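Local structure of Sodium/calcium exchanger membrane region domain-containing protein (Archaeoglobus fulgidus, 4KPP) at residues I349-F354 against E358-I363. The protein exchanges protons for calcium ions across the membrane as a member of the sodium/calcium exchanger family. Numbering follows the deposited sequence.
Sequences IVQLLF and EVRYII
A helical hairpin of the exchanger's membrane domain joins helix 338-353 to helix 357-377, bringing V359, near the start of the second helix, against Q351 in the last turn of the first and F354 just beyond it; the two short helical segments run antiparallel at 168°, their axes 9.7 Å apart. V359 points into the hairpin with CG1 anti to its backbone N (chi1 178°), which sets that methyl 4.0 Å from Q351 CA, while the other branch, CG2, lies 4.1 Å from F354 CB. The carbonyl oxygen F354 O sits over this same fork, 3.3 Å from V359 CG2, where the chain leaves the helix. One turn farther from the connection, I363 CD1 meets V350 CG1 at 4.2 Å, and I363 CG1 packs against Q351 CB. Q351 bends at chi2 (-95°), its NE2 lying 4.1 Å from the aliphatic R360 CG. The polar ends are held elsewhere: Q351 OE1 accepts a hydrogen bond from R109, and R360 NH1 forms a salt bridge with E315 of helix 311-331. With an alanine at V359 both methyls are gone, which is likely to open a gap beside Q351 CA and F354 CB. Between these segments the hairpin therefore closes by van der Waals packing, its polar groups tying it instead to neighbouring helices.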
ATOM      1  N   ILE A 349       5.489   0.445  16.937  1.00 38.74           N
ATOM      2  CA  ILE A 349       6.807   1.007  17.229  1.00 41.74           C
ATOM      3  C   ILE A 349       7.563   0.253  18.321  1.00 41.28           C
ATOM      4  O   ILE A 349       8.792   0.244  18.333  1.00 44.64           O
ATOM      5  CB  ILE A 349       6.735   2.516  17.579  1.00 47.40           C
ATOM      6  CG1 ILE A 349       5.722   2.772  18.699  1.00 48.20           C
ATOM      7  CG2 ILE A 349       6.400   3.334  16.338  1.00 48.28           C
ATOM      8  CD1 ILE A 349       6.333   2.866  20.085  1.00 48.06           C
ATOM      9  N   VAL A 350       6.830  -0.374  19.235  1.00 40.10           N
ATOM     10  CA  VAL A 350       7.455  -1.177  20.282  1.00 41.97           C
ATOM     11  C   VAL A 350       8.240  -2.333  19.668  1.00 39.31           C
ATOM     12  O   VAL A 350       9.369  -2.615  20.076  1.00 39.24           O
ATOM     13  CB  VAL A 350       6.416  -1.710  21.296  1.00 44.94           C
ATOM     14  CG1 VAL A 350       6.962  -2.911  22.048  1.00 46.47           C
ATOM     15  CG2 VAL A 350       6.008  -0.611  22.267  1.00 48.99           C
ATOM     16  N   GLN A 351       7.646  -2.981  18.668  1.00 35.53           N
ATOM     17  CA  GLN A 351       8.286  -4.097  17.981  1.00 38.57           C
ATOM     18  C   GLN A 351       9.504  -3.616  17.208  1.00 44.08           C
ATOM     19  O   GLN A 351      10.496  -4.334  17.069  1.00 44.92           O
ATOM     20  CB  GLN A 351       7.298  -4.780  17.029  1.00 36.36           C
ATOM     21  CG  GLN A 351       7.805  -6.088  16.424  1.00 34.55           C
ATOM     22  CD  GLN A 351       8.438  -5.906  15.055  1.00 34.60           C
ATOM     23  OE1 GLN A 351       7.905  -5.199  14.196  1.00 40.01           O
ATOM     24  NE2 GLN A 351       9.581  -6.547  14.846  1.00 29.36           N
ATOM     25  N   LEU A 352       9.417  -2.385  16.715  1.00 45.19           N
ATOM     26  CA  LEU A 352      10.484  -1.790  15.925  1.00 43.21           C
ATOM     27  C   LEU A 352      11.623  -1.297  16.815  1.00 47.46           C
ATOM     28  O   LEU A 352      12.791  -1.360  16.433  1.00 49.72           O
ATOM     29  CB  LEU A 352       9.923  -0.647  15.079  1.00 44.96           C
ATOM     30  CG  LEU A 352      10.888   0.081  14.147  1.00 47.54           C
ATOM     31  CD1 LEU A 352      11.694  -0.916  13.337  1.00 49.98           C
ATOM     32  CD2 LEU A 352      10.123   1.022  13.232  1.00 44.93           C
ATOM     33  N   LEU A 353      11.279  -0.819  18.008  1.00 51.36           N
ATOM     34  CA  LEU A 353      12.275  -0.299  18.942  1.00 53.82           C
ATOM     35  C   LEU A 353      12.829  -1.376  19.878  1.00 52.58           C
ATOM     36  O   LEU A 353      13.780  -1.132  20.622  1.00 51.44           O
ATOM     37  CB  LEU A 353      11.702   0.869  19.748  1.00 57.35           C
ATOM     38  CG  LEU A 353      11.357   2.127  18.947  1.00 59.88           C
ATOM     39  CD1 LEU A 353      10.817   3.213  19.863  1.00 61.29           C
ATOM     40  CD2 LEU A 353      12.567   2.629  18.168  1.00 60.75           C
ATOM     41  N   PHE A 354      12.228  -2.561  19.839  1.00 48.65           N
ATOM     42  CA  PHE A 354      12.721  -3.704  20.601  1.00 49.85           C
ATOM     43  C   PHE A 354      12.820  -4.927  19.695  1.00 48.87           C
ATOM     44  O   PHE A 354      11.903  -5.746  19.649  1.00 48.69           O
ATOM     45  CB  PHE A 354      11.807  -4.004  21.792  1.00 54.85           C
ATOM     46  CG  PHE A 354      11.829  -2.946  22.862  1.00 60.38           C
ATOM     47  CD1 PHE A 354      13.029  -2.441  23.335  1.00 64.62           C
ATOM     48  CD2 PHE A 354      10.647  -2.454  23.390  1.00 62.63           C
ATOM     49  CE1 PHE A 354      13.051  -1.466  24.318  1.00 65.99           C
ATOM     50  CE2 PHE A 354      10.661  -1.479  24.374  1.00 65.90           C
ATOM     51  CZ  PHE A 354      11.865  -0.985  24.838  1.00 66.12           C
ATOM     52  N   GLU A 358      11.823 -12.969  20.374  1.00 30.75           N
ATOM     53  CA  GLU A 358      10.945 -12.970  21.536  1.00 30.35           C
ATOM     54  C   GLU A 358       9.833 -11.941  21.381  1.00 36.61           C
ATOM     55  O   GLU A 358       8.666 -12.234  21.642  1.00 38.61           O
ATOM     56  CB  GLU A 358      11.737 -12.688  22.816  1.00 32.83           C
ATOM     57  CG  GLU A 358      12.906 -13.635  23.069  1.00 38.94           C
ATOM     58  CD  GLU A 358      14.194 -13.186  22.396  1.00 43.75           C
ATOM     59  OE1 GLU A 358      14.167 -12.192  21.641  1.00 46.63           O
ATOM     60  OE2 GLU A 358      15.239 -13.827  22.628  1.00 49.65           O
ATOM     61  N   VAL A 359      10.202 -10.738  20.950  1.00 36.88           N
ATOM     62  CA  VAL A 359       9.246  -9.647  20.797  1.00 34.58           C
ATOM     63  C   VAL A 359       8.259  -9.887  19.654  1.00 35.90           C
ATOM     64  O   VAL A 359       7.078  -9.565  19.770  1.00 39.33           O
ATOM     65  CB  VAL A 359       9.964  -8.298  20.614  1.00 29.22           C
ATOM     66  CG1 VAL A 359       8.958  -7.179  20.401  1.00 27.88           C
ATOM     67  CG2 VAL A 359      10.827  -8.005  21.831  1.00 33.69           C
ATOM     68  N   ARG A 360       8.738 -10.466  18.560  1.00 34.16           N
ATOM     69  CA  ARG A 360       7.873 -10.778  17.426  1.00 34.27           C
ATOM     70  C   ARG A 360       6.746 -11.718  17.846  1.00 31.10           C
ATOM     71  O   ARG A 360       5.594 -11.537  17.447  1.00 28.13           O
ATOM     72  CB  ARG A 360       8.676 -11.392  16.273  1.00 34.86           C
ATOM     73  CG  ARG A 360       9.805 -10.512  15.759  1.00 38.94           C
ATOM     74  CD  ARG A 360      10.490 -11.137  14.546  1.00 43.86           C
ATOM     75  NE  ARG A 360      11.790 -10.527  14.271  1.00 46.67           N
ATOM     76  CZ  ARG A 360      12.956 -11.142  14.438  1.00 48.39           C
ATOM     77  NH1 ARG A 360      12.994 -12.395  14.867  1.00 46.42           N
ATOM     78  NH2 ARG A 360      14.088 -10.508  14.164  1.00 53.68           N
ATOM     79  N   TYR A 361       7.078 -12.714  18.661  1.00 28.09           N
ATOM     80  CA  TYR A 361       6.070 -13.651  19.150  1.00 36.48           C
ATOM     81  C   TYR A 361       5.162 -13.029  20.206  1.00 39.03           C
ATOM     82  O   TYR A 361       3.957 -13.289  20.228  1.00 39.82           O
ATOM     83  CB  TYR A 361       6.721 -14.928  19.684  1.00 39.50           C
ATOM     84  CG  TYR A 361       7.065 -15.933  18.606  1.00 42.03           C
ATOM     85  CD1 TYR A 361       6.094 -16.777  18.081  1.00 42.97           C
ATOM     86  CD2 TYR A 361       8.359 -16.038  18.114  1.00 43.29           C
ATOM     87  CE1 TYR A 361       6.403 -17.699  17.096  1.00 44.85           C
ATOM     88  CE2 TYR A 361       8.678 -16.958  17.129  1.00 44.68           C
ATOM     89  CZ  TYR A 361       7.696 -17.785  16.624  1.00 44.29           C
ATOM     90  OH  TYR A 361       8.008 -18.699  15.643  1.00 43.74           O
ATOM     91  N   ILE A 362       5.739 -12.205  21.076  1.00 37.66           N
ATOM     92  CA  ILE A 362       4.969 -11.536  22.116  1.00 38.95           C
ATOM     93  C   ILE A 362       3.925 -10.600  21.513  1.00 37.37           C
ATOM     94  O   ILE A 362       2.748 -10.662  21.869  1.00 38.75           O
ATOM     95  CB  ILE A 362       5.879 -10.755  23.092  1.00 36.61           C
ATOM     96  CG1 ILE A 362       6.628 -11.721  24.011  1.00 39.55           C
ATOM     97  CG2 ILE A 362       5.060  -9.780  23.927  1.00 33.25           C
ATOM     98  CD1 ILE A 362       7.640 -11.044  24.915  1.00 42.71           C
ATOM     99  N   ILE A 363       4.363  -9.742  20.596  1.00 33.80           N
ATOM    100  CA  ILE A 363       3.466  -8.795  19.940  1.00 30.85           C
ATOM    101  C   ILE A 363       2.432  -9.520  19.076  1.00 29.08           C
ATOM    102  O   ILE A 363       1.277  -9.103  19.004  1.00 28.70           O
ATOM    103  CB  ILE A 363       4.241  -7.760  19.096  1.00 31.41           C
ATOM    104  CG1 ILE A 363       5.272  -7.032  19.959  1.00 31.39           C
ATOM    105  CG2 ILE A 363       3.291  -6.750  18.477  1.00 25.68           C
ATOM    106  CD1 ILE A 363       4.667  -6.256  21.102  1.00 33.39           C
TER